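Local coordinates for protein N2152 (Neocallimastix frontalis, PDB 5U22) that probably hydrolyses glycosidic bonds of rare arabinosyl substrates as a family 39 glycoside hydrolase of a rumen anaerobic fungus, built from a TIM barrel and a beta sandwich, at residues R35-A43 and F305-T313; L206-G217 and R240-E250. All blocks are in the same frame, centred on the assembly; numbering follows the deposited sequence.

Interaction 1. Residues R35-A43 and F305-T313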
loop_
_atom_site.group_PDB
_atom_site.type_symbol
_atom_site.label_atom_id
_atom_site.label_comp_id
_atom_site.label_asym_id
_atom_site.label_seq_id
_atom_site.Cartn_x
_atom_site.Cartn_y
_atom_site.Cartn_z
ATOM N N ARG A 35 1.915 15.825 -3.482
ATOM C CA ARG A 35 3.033 15.668 -2.566
ATOM C C ARG A 35 3.333 14.192 -2.333
ATOM O O ARG A 35 2.463 13.325 -2.455
ATOM C CB ARG A 35 2.731 16.334 -1.228
ATOM C CG ARG A 35 2.527 17.834 -1.264
ATOM C CD ARG A 35 2.473 18.344 0.172
ATOM N NE ARG A 35 3.470 17.640 0.979
ATOM C CZ ARG A 35 3.418 17.491 2.298
ATOM N NH1 ARG A 35 2.404 17.999 2.996
ATOM N NH2 ARG A 35 4.386 16.831 2.921
ATOM N N ALA A 36 4.586 13.911 -2.009
ATOM C CA ALA A 36 4.971 12.568 -1.594
ATOM C C ALA A 36 4.282 12.193 -0.290
ATOM O O ALA A 36 4.418 12.891 0.719
ATOM C CB ALA A 36 6.489 12.490 -1.437
ATOM N N THR A 37 3.525 11.093 -0.319
ATOM C CA THR A 37 2.859 10.567 0.863
ATOM C C THR A 37 3.250 9.133 1.190
ATOM O O THR A 37 2.843 8.627 2.243
ATOM C CB THR A 37 1.335 10.633 0.698
ATOM O OG1 THR A 37 0.931 9.694 -0.308
ATOM C CG2 THR A 37 0.900 12.034 0.279
ATOM N N HIS A 38 4.031 8.474 0.334
ATOM C CA HIS A 38 4.421 7.075 0.521
ATOM C C HIS A 38 3.190 6.209 0.747
ATOM O O HIS A 38 3.135 5.377 1.657
ATOM C CB HIS A 38 5.428 6.945 1.664
ATOM C CG HIS A 38 6.379 8.094 1.722
ATOM N ND1 HIS A 38 6.288 9.086 2.674
ATOM C CD2 HIS A 38 7.382 8.459 0.891
ATOM C CE1 HIS A 38 7.226 9.993 2.450
ATOM N NE2 HIS A 38 7.902 9.637 1.372
ATOM N N CYS A 39 2.192 6.414 -0.112
ATOM C CA CYS A 39 0.870 5.851 0.144
ATOM C C CYS A 39 0.904 4.333 0.250
ATOM O O CYS A 39 0.138 3.760 1.027
ATOM C CB CYS A 39 -0.118 6.292 -0.941
ATOM S SG CYS A 39 0.184 5.660 -2.622
ATOM N N ALA A 40 1.796 3.667 -0.484
ATOM C CA ALA A 40 1.826 2.211 -0.496
ATOM C C ALA A 40 2.732 1.620 0.585
ATOM O O ALA A 40 2.968 0.408 0.573
ATOM C CB ALA A 40 2.257 1.703 -1.882
ATOM N N SER A 41 3.214 2.435 1.531
ATOM C CA SER A 41 4.162 1.977 2.551
ATOM C C SER A 41 3.390 1.481 3.769
ATOM O O SER A 41 3.174 2.208 4.746
ATOM C CB SER A 41 5.128 3.088 2.946
ATOM O OG SER A 41 5.864 3.578 1.844
ATOM N N GLY A 42 2.983 0.215 3.713
ATOM C CA GLY A 42 2.282 -0.403 4.833
ATOM C C GLY A 42 2.064 -1.873 4.550
ATOM O O GLY A 42 2.289 -2.345 3.434
ATOM N N ALA A 43 1.611 -2.600 5.581
ATOM C CA ALA A 43 1.398 -4.041 5.437
ATOM C C ALA A 43 0.362 -4.550 6.431
ATOM O O ALA A 43 0.271 -4.065 7.559
ATOM C CB ALA A 43 2.700 -4.825 5.627
ATOM N N PHE A 305 14.110 -1.611 -1.071
ATOM C CA PHE A 305 13.304 -0.914 -2.070
ATOM C C PHE A 305 12.306 0.027 -1.403
ATOM O O PHE A 305 12.170 1.188 -1.812
ATOM C CB PHE A 305 12.582 -1.903 -3.006
ATOM C CG PHE A 305 12.018 -1.247 -4.246
ATOM C CD1 PHE A 305 12.857 -0.864 -5.288
ATOM C CD2 PHE A 305 10.659 -0.990 -4.362
ATOM C CE1 PHE A 305 12.352 -0.243 -6.418
ATOM C CE2 PHE A 305 10.141 -0.376 -5.496
ATOM C CZ PHE A 305 10.993 0.008 -6.521
ATOM N N TYR A 306 11.627 -0.437 -0.347
ATOM C CA TYR A 306 10.679 0.430 0.340
ATOM C C TYR A 306 11.378 1.545 1.110
ATOM O O TYR A 306 10.770 2.591 1.351
ATOM C CB TYR A 306 9.770 -0.414 1.245
ATOM C CG TYR A 306 8.614 -1.015 0.462
ATOM C CD1 TYR A 306 8.799 -2.120 -0.367
ATOM C CD2 TYR A 306 7.347 -0.451 0.526
ATOM C CE1 TYR A 306 7.735 -2.653 -1.093
ATOM C CE2 TYR A 306 6.284 -0.976 -0.186
ATOM C CZ TYR A 306 6.480 -2.069 -0.995
ATOM O OH TYR A 306 5.396 -2.573 -1.682
ATOM N N LYS A 307 12.646 1.356 1.486
ATOM C CA LYS A 307 13.397 2.452 2.090
ATOM C C LYS A 307 13.628 3.569 1.077
ATOM O O LYS A 307 13.454 4.755 1.395
ATOM C CB LYS A 307 14.720 1.921 2.649
ATOM C CG LYS A 307 15.697 3.008 3.122
ATOM C CD LYS A 307 15.275 3.628 4.436
ATOM C CE LYS A 307 16.315 4.657 4.924
ATOM N NZ LYS A 307 15.688 5.704 5.757
ATOM N N TRP A 308 14.027 3.209 -0.149
ATOM C CA TRP A 308 14.129 4.196 -1.223
ATOM C C TRP A 308 12.825 4.958 -1.370
ATOM O O TRP A 308 12.804 6.190 -1.481
ATOM C CB TRP A 308 14.442 3.501 -2.543
ATOM C CG TRP A 308 15.819 3.003 -2.725
ATOM C CD1 TRP A 308 16.908 3.270 -1.959
ATOM C CD2 TRP A 308 16.256 2.133 -3.768
ATOM N NE1 TRP A 308 18.013 2.622 -2.470
ATOM C CE2 TRP A 308 17.634 1.915 -3.582
ATOM C CE3 TRP A 308 15.610 1.512 -4.846
ATOM C CZ2 TRP A 308 18.386 1.107 -4.440
ATOM C CZ3 TRP A 308 16.356 0.712 -5.694
ATOM C CH2 TRP A 308 17.729 0.516 -5.487
ATOM N N TYR A 309 11.719 4.214 -1.373
ATOM C CA TYR A 309 10.398 4.810 -1.524
ATOM C C TYR A 309 10.090 5.757 -0.377
ATOM O O TYR A 309 9.683 6.908 -0.592
ATOM C CB TYR A 309 9.369 3.681 -1.597
ATOM C CG TYR A 309 7.925 4.088 -1.759
ATOM C CD1 TYR A 309 7.551 5.136 -2.606
ATOM C CD2 TYR A 309 6.925 3.377 -1.105
ATOM C CE1 TYR A 309 6.209 5.488 -2.775
ATOM C CE2 TYR A 309 5.582 3.702 -1.277
ATOM C CZ TYR A 309 5.227 4.752 -2.107
ATOM O OH TYR A 309 3.892 5.049 -2.261
ATOM N N GLY A 310 10.275 5.288 0.855
ATOM C CA GLY A 310 9.958 6.110 2.010
ATOM C C GLY A 310 10.804 7.362 2.103
ATOM O O GLY A 310 10.374 8.358 2.698
ATOM N N ASP A 311 12.025 7.323 1.545
ATOM C CA ASP A 311 12.914 8.485 1.542
ATOM C C ASP A 311 12.444 9.584 0.607
ATOM O O ASP A 311 12.979 10.697 0.674
ATOM C CB ASP A 311 14.341 8.103 1.119
ATOM C CG ASP A 311 15.079 7.293 2.164
ATOM O OD1 ASP A 311 14.598 7.211 3.314
ATOM O OD2 ASP A 311 16.165 6.758 1.829
ATOM N N MET A 312 11.503 9.291 -0.291
ATOM C CA MET A 312 11.109 10.281 -1.281
ATOM C C MET A 312 10.458 11.475 -0.600
ATOM O O MET A 312 9.638 11.318 0.310
ATOM C CB MET A 312 10.156 9.663 -2.302
ATOM C CG MET A 312 10.833 8.649 -3.224
ATOM S SD MET A 312 9.659 7.939 -4.405
ATOM C CE MET A 312 10.607 8.032 -5.918
ATOM N N THR A 313 10.855 12.673 -1.034
ATOM C CA THR A 313 10.337 13.941 -0.534
ATOM C C THR A 313 9.979 14.823 -1.725
ATOM O O THR A 313 10.323 14.520 -2.872
ATOM C CB THR A 313 11.354 14.643 0.386
ATOM O OG1 THR A 313 12.612 14.780 -0.288
ATOM C CG2 THR A 313 11.578 13.848 1.670
HETATM O O HOH W 1 8.400 2.745 2.702
#
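His38 and Tyr309 meet edge to face: the imidazole turns its edge toward the phenol ring, the planes standing at 81° and the centroids 6.0 Å apart, while His38 CB sits over that same ring. Beyond the phenol, the imidazole reaches the backbone of residues 310-312. There His38 NE2 gives its proton to Met312 O at 2.6 Å, nearly in the ring plane and on a lone pair of the carbonyl. Gly310 O lies over a face of the imidazole. A histidine suits this spot because its flat ring can set an edge against the phenol and still offer an N-H to the carbonyl of Met312.

Tyr309 holds CG anti to its own N (chi1 -180°), which swings the phenol out from the helix toward the type I turn His38-Ser41. This turn belongs to the loop by which the chain leaves the beta sandwich for the TIM barrel. Ala40 N points almost straight at Tyr309 OH, 3.1 Å away at 174°, and the hydroxyl is also hydrogen-bonded to Glu269 of helix 258-270, so the buried oxygen has two partners. The small methyl of Ala40 fits against the phenol, with CB 3.9 Å from Tyr309 CE2. Ser41 OG approaches the ring obliquely and donates to a water 2.8 Å away, which in turn donates to Tyr306 O. Tyr306 itself presents its ring edge to Ala40 O, with CE2 3.7 Å from that oxygen.

Interaction 2. Residues L206-G217 and R240-E250. With EDO (1,2-ethanediol), chain E.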
loop_
_atom_site.group_PDB
_atom_site.type_symbol
_atom_site.label_atom_id
_atom_site.label_comp_id
_atom_site.label_asym_id
_atom_site.label_seq_id
_atom_site.Cartn_x
_atom_site.Cartn_y
_atom_site.Cartn_z
ATOM N N LEU A 206 -22.484 4.971 3.225
ATOM C CA LEU A 206 -21.265 4.998 2.426
ATOM C C LEU A 206 -20.045 5.030 3.337
ATOM O O LEU A 206 -20.014 5.806 4.301
ATOM C CB LEU A 206 -21.243 6.215 1.502
ATOM C CG LEU A 206 -22.181 6.232 0.293
ATOM C CD1 LEU A 206 -22.252 7.630 -0.284
ATOM C CD2 LEU A 206 -21.697 5.252 -0.771
ATOM N N PRO A 207 -19.018 4.227 3.056
ATOM C CA PRO A 207 -17.784 4.325 3.839
ATOM C C PRO A 207 -17.138 5.692 3.652
ATOM O O PRO A 207 -17.331 6.365 2.636
ATOM C CB PRO A 207 -16.906 3.203 3.265
ATOM C CG PRO A 207 -17.398 3.005 1.876
ATOM C CD PRO A 207 -18.888 3.324 1.901
ATOM N N ASP A 208 -16.379 6.109 4.660
ATOM C CA ASP A 208 -15.552 7.298 4.488
ATOM C C ASP A 208 -14.344 7.014 3.613
ATOM O O ASP A 208 -13.880 7.900 2.885
ATOM C CB ASP A 208 -15.098 7.811 5.840
ATOM C CG ASP A 208 -16.250 8.100 6.740
ATOM O OD1 ASP A 208 -17.175 8.807 6.282
ATOM O OD2 ASP A 208 -16.245 7.594 7.877
ATOM N N ILE A 209 -13.815 5.795 3.691
ATOM C CA ILE A 209 -12.661 5.360 2.915
ATOM C C ILE A 209 -13.055 4.054 2.236
ATOM O O ILE A 209 -13.436 3.090 2.917
ATOM C CB ILE A 209 -11.414 5.157 3.800
ATOM C CG1 ILE A 209 -11.171 6.381 4.695
ATOM C CG2 ILE A 209 -10.188 4.876 2.934
ATOM C CD1 ILE A 209 -10.099 6.165 5.773
ATOM N N ILE A 210 -12.989 4.028 0.902
ATOM C CA ILE A 210 -13.361 2.844 0.133
ATOM C C ILE A 210 -12.188 1.875 0.134
ATOM O O ILE A 210 -11.028 2.278 0.007
ATOM C CB ILE A 210 -13.781 3.236 -1.298
ATOM C CG1 ILE A 210 -14.537 2.098 -1.992
ATOM C CG2 ILE A 210 -12.574 3.666 -2.137
ATOM C CD1 ILE A 210 -15.961 1.915 -1.455
ATOM N N ALA A 211 -12.476 0.586 0.298
ATOM C CA ALA A 211 -11.428 -0.407 0.462
ATOM C C ALA A 211 -11.714 -1.630 -0.393
ATOM O O ALA A 211 -12.842 -2.133 -0.415
ATOM C CB ALA A 211 -11.313 -0.853 1.933
ATOM N N TRP A 212 -10.680 -2.114 -1.076
ATOM C CA TRP A 212 -10.695 -3.456 -1.640
ATOM C C TRP A 212 -9.259 -3.942 -1.741
ATOM O O TRP A 212 -8.313 -3.206 -1.443
ATOM C CB TRP A 212 -11.393 -3.504 -3.003
ATOM C CG TRP A 212 -10.726 -2.808 -4.158
ATOM C CD1 TRP A 212 -9.815 -3.349 -5.038
ATOM C CD2 TRP A 212 -10.968 -1.464 -4.605
ATOM N NE1 TRP A 212 -9.469 -2.408 -5.987
ATOM C CE2 TRP A 212 -10.161 -1.249 -5.746
ATOM C CE3 TRP A 212 -11.784 -0.421 -4.145
ATOM C CZ2 TRP A 212 -10.139 -0.024 -6.434
ATOM C CZ3 TRP A 212 -11.778 0.788 -4.833
ATOM C CH2 TRP A 212 -10.957 0.977 -5.970
ATOM N N HIS A 213 -9.106 -5.190 -2.172
ATOM C CA HIS A 213 -7.811 -5.846 -2.239
ATOM C C HIS A 213 -7.395 -6.048 -3.687
ATOM O O HIS A 213 -8.236 -6.215 -4.574
ATOM C CB HIS A 213 -7.861 -7.180 -1.509
ATOM C CG HIS A 213 -8.185 -7.039 -0.058
ATOM N ND1 HIS A 213 -8.553 -8.104 0.736
ATOM C CD2 HIS A 213 -8.200 -5.945 0.743
ATOM C CE1 HIS A 213 -8.779 -7.669 1.963
ATOM N NE2 HIS A 213 -8.580 -6.362 1.993
ATOM N N GLU A 214 -6.083 -6.024 -3.921
ATOM C CA GLU A 214 -5.512 -6.271 -5.251
ATOM C C GLU A 214 -4.469 -7.374 -5.094
ATOM O O GLU A 214 -3.259 -7.127 -5.027
ATOM C CB GLU A 214 -4.924 -4.993 -5.872
ATOM C CG GLU A 214 -5.968 -3.911 -6.214
ATOM C CD GLU A 214 -6.814 -4.247 -7.446
ATOM O OE1 GLU A 214 -6.766 -5.404 -7.941
ATOM O OE2 GLU A 214 -7.527 -3.330 -7.922
ATOM N N LEU A 215 -4.957 -8.611 -5.050
ATOM C CA LEU A 215 -4.114 -9.772 -4.814
ATOM C C LEU A 215 -4.403 -10.882 -5.822
ATOM O O LEU A 215 -3.941 -12.008 -5.633
ATOM C CB LEU A 215 -4.300 -10.269 -3.370
ATOM C CG LEU A 215 -5.736 -10.339 -2.828
ATOM C CD1 LEU A 215 -6.560 -11.482 -3.462
ATOM C CD2 LEU A 215 -5.691 -10.486 -1.310
ATOM N N SER A 216 -5.130 -10.573 -6.900
ATOM C CA SER A 216 -5.639 -11.556 -7.849
ATOM C C SER A 216 -4.982 -11.469 -9.215
ATOM O O SER A 216 -5.364 -12.223 -10.111
ATOM C CB SER A 216 -7.154 -11.379 -8.028
ATOM O OG SER A 216 -7.826 -11.498 -6.798
ATOM N N GLY A 217 -4.018 -10.570 -9.400
ATOM C CA GLY A 217 -3.437 -10.314 -10.707
ATOM C C GLY A 217 -3.332 -8.824 -10.939
ATOM O O GLY A 217 -4.321 -8.099 -10.807
ATOM N N ARG A 240 -14.271 9.523 -2.647
ATOM C CA ARG A 240 -13.767 8.907 -1.423
ATOM C C ARG A 240 -12.273 8.618 -1.543
ATOM O O ARG A 240 -11.801 8.245 -2.622
ATOM C CB ARG A 240 -14.492 7.591 -1.129
ATOM C CG ARG A 240 -15.995 7.712 -0.905
ATOM C CD ARG A 240 -16.252 8.813 0.080
ATOM N NE ARG A 240 -17.471 8.677 0.865
ATOM C CZ ARG A 240 -18.580 9.376 0.654
ATOM N NH1 ARG A 240 -18.652 10.235 -0.362
ATOM N NH2 ARG A 240 -19.624 9.216 1.454
ATOM N N PRO A 241 -11.515 8.772 -0.452
ATOM C CA PRO A 241 -10.151 8.223 -0.419
ATOM C C PRO A 241 -10.198 6.719 -0.611
ATOM O O PRO A 241 -11.116 6.047 -0.134
ATOM C CB PRO A 241 -9.646 8.571 0.988
ATOM C CG PRO A 241 -10.587 9.607 1.513
ATOM C CD PRO A 241 -11.897 9.406 0.819
ATOM N N ILE A 242 -9.179 6.192 -1.291
ATOM C CA ILE A 242 -9.083 4.771 -1.609
ATOM C C ILE A 242 -7.994 4.144 -0.752
ATOM O O ILE A 242 -6.871 4.657 -0.696
ATOM C CB ILE A 242 -8.771 4.549 -3.098
ATOM C CG1 ILE A 242 -9.873 5.138 -3.974
ATOM C CG2 ILE A 242 -8.556 3.063 -3.383
ATOM C CD1 ILE A 242 -9.513 5.147 -5.448
ATOM N N THR A 243 -8.310 3.016 -0.119
ATOM C CA THR A 243 -7.298 2.217 0.557
ATOM C C THR A 243 -7.289 0.809 -0.031
ATOM O O THR A 243 -8.294 0.092 0.027
ATOM C CB THR A 243 -7.509 2.210 2.079
ATOM O OG1 THR A 243 -6.458 1.462 2.688
ATOM C CG2 THR A 243 -8.843 1.614 2.510
ATOM N N ILE A 244 -6.164 0.428 -0.638
ATOM C CA ILE A 244 -6.008 -0.930 -1.148
ATOM C C ILE A 244 -5.256 -1.691 -0.073
ATOM O O ILE A 244 -4.028 -1.784 -0.122
ATOM C CB ILE A 244 -5.268 -0.960 -2.501
ATOM C CG1 ILE A 244 -5.984 -0.063 -3.513
ATOM C CG2 ILE A 244 -5.170 -2.389 -3.048
ATOM C CD1 ILE A 244 -7.468 -0.396 -3.694
ATOM N N ASN A 245 -5.972 -2.211 0.927
ATOM C CA ASN A 245 -5.297 -2.558 2.166
ATOM C C ASN A 245 -4.836 -4.005 2.210
ATOM O O ASN A 245 -4.431 -4.477 3.276
ATOM C CB ASN A 245 -6.152 -2.186 3.398
ATOM C CG ASN A 245 -7.533 -2.811 3.405
ATOM O OD1 ASN A 245 -7.789 -3.810 2.730
ATOM N ND2 ASN A 245 -8.430 -2.237 4.205
ATOM N N GLU A 246 -4.846 -4.692 1.065
ATOM C CA GLU A 246 -4.005 -5.864 0.813
ATOM C C GLU A 246 -3.614 -5.838 -0.653
ATOM O O GLU A 246 -4.495 -5.748 -1.511
ATOM C CB GLU A 246 -4.726 -7.183 1.127
ATOM C CG GLU A 246 -5.102 -7.355 2.619
ATOM C CD GLU A 246 -5.679 -8.722 2.904
ATOM O OE1 GLU A 246 -5.274 -9.666 2.203
ATOM O OE2 GLU A 246 -6.536 -8.847 3.811
ATOM N N TYR A 247 -2.315 -5.920 -0.954
ATOM C CA TYR A 247 -1.904 -6.007 -2.353
ATOM C C TYR A 247 -0.694 -6.912 -2.523
ATOM O O TYR A 247 0.214 -6.916 -1.689
ATOM C CB TYR A 247 -1.593 -4.624 -2.964
ATOM C CG TYR A 247 -0.373 -3.866 -2.453
ATOM C CD1 TYR A 247 -0.502 -2.868 -1.489
ATOM C CD2 TYR A 247 0.889 -4.082 -3.000
ATOM C CE1 TYR A 247 0.599 -2.148 -1.045
ATOM C CE2 TYR A 247 1.992 -3.377 -2.559
ATOM C CZ TYR A 247 1.846 -2.409 -1.593
ATOM O OH TYR A 247 2.942 -1.701 -1.165
ATOM N N CYS A 248 -0.679 -7.652 -3.631
ATOM C CA CYS A 248 0.395 -8.597 -3.931
ATOM C C CYS A 248 0.232 -9.064 -5.364
ATOM O O CYS A 248 -0.884 -9.103 -5.884
ATOM C CB CYS A 248 0.346 -9.802 -2.984
ATOM S SG CYS A 248 1.763 -10.931 -3.055
ATOM N N ASP A 249 1.353 -9.404 -5.997
ATOM C CA ASP A 249 1.303 -10.133 -7.255
ATOM C C ASP A 249 0.469 -11.399 -7.091
ATOM O O ASP A 249 0.351 -11.944 -5.989
ATOM C CB ASP A 249 2.722 -10.505 -7.702
ATOM C CG ASP A 249 2.743 -11.113 -9.083
ATOM O OD1 ASP A 249 2.683 -10.340 -10.056
ATOM O OD2 ASP A 249 2.782 -12.356 -9.202
ATOM N N GLU A 250 -0.106 -11.879 -8.201
ATOM C CA GLU A 250 -0.869 -13.126 -8.161
ATOM C C GLU A 250 -0.061 -14.270 -7.557
ATOM O O GLU A 250 -0.624 -15.135 -6.872
ATOM C CB GLU A 250 -1.353 -13.501 -9.570
ATOM C CG GLU A 250 -0.239 -13.753 -10.611
ATOM C CD GLU A 250 -0.698 -13.470 -12.040
ATOM O OE1 GLU A 250 -1.027 -12.302 -12.331
ATOM O OE2 GLU A 250 -0.744 -14.412 -12.870
HETATM C C1 EDO E . -22.256 12.007 0.295
HETATM O O1 EDO E . -21.274 12.046 1.334
HETATM C C2 EDO E . -21.682 11.525 -1.019
HETATM O O2 EDO E . -22.640 11.657 -2.066
HETATM O O HOH W 2 -19.122 8.491 4.310
HETATM O O HOH W 3 -1.667 -12.462 -4.293
HETATM O O HOH W 4 -2.625 -8.558 -7.967
#
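With CG wedged between its backbone N and carbonyl carbon (chi1 68°), Trp212 turns one face of its indole to Ile244, whose chain bends (chi2 -55°) to set CD1 over the five-membered ring, 3.6 Å from its centroid; a slim aliphatic end suits this flat surface. Indole NE1 reaches Glu214 OE2, 2.9 Å away and above the carboxylate plane, an oxygen shared with His224. Beyond them, Glu246 CG makes a CH-pi contact over a face of the His213 imidazole, 3.7 Å from its centroid, with the carboxylate stacked at 28° to the ring. Asn245 OD1 takes a weak bond from His213 NE2 at the ring edge; Glu147 holds ND1, and the Asn245 amide has its stronger partner in Glu143. The Glu246 carboxylate pairs with Arg68 and binds a buffer molecule, consistent with a place in the active-site pocket.

Arg240, long enough to reach back, donates from NE to Pro207 O at 2.9 Å, near the guanidinium plane, and NH2 holds a water shared with Asp208 OD1. Arg172 and Ile180 N also hold that carboxylate. Replacing the arginine by an alanine is likely to leave Pro207 O without this donor and to open a gap beside Leu206 CB.

Parallel strands 209-212 and 242-245 are barrel neighbours; helix 221-235 of their beta-alpha-beta crossover packs on Ile210 and Ile242, helix 190-202 touches Trp212, and strand 180-185 flanks 209-212.

In the fold
From the N terminus the chain runs through strands 23-28 and 31-35 of the beta sandwich, then through 35-43 into the TIM barrel. The barrel strands follow in order, and interaction 2 closes a short loop between neighbouring barrel strands 209-212 and 242-247, spanning helix 221-235. Only after strand 275-278 does the chain come back, in helix 301-310 and the residues following it, to 35-43, so interaction 1 closes a much longer loop that encloses interaction 2 without crossing it. Interaction 1 ties the sandwich-to-barrel passage to the return. The centres lie about 17 Å apart, yet Tyr247 OH joins them, with probable hydrogen bonds to Ala40 O and Tyr306 OH, both at 2.7 Å.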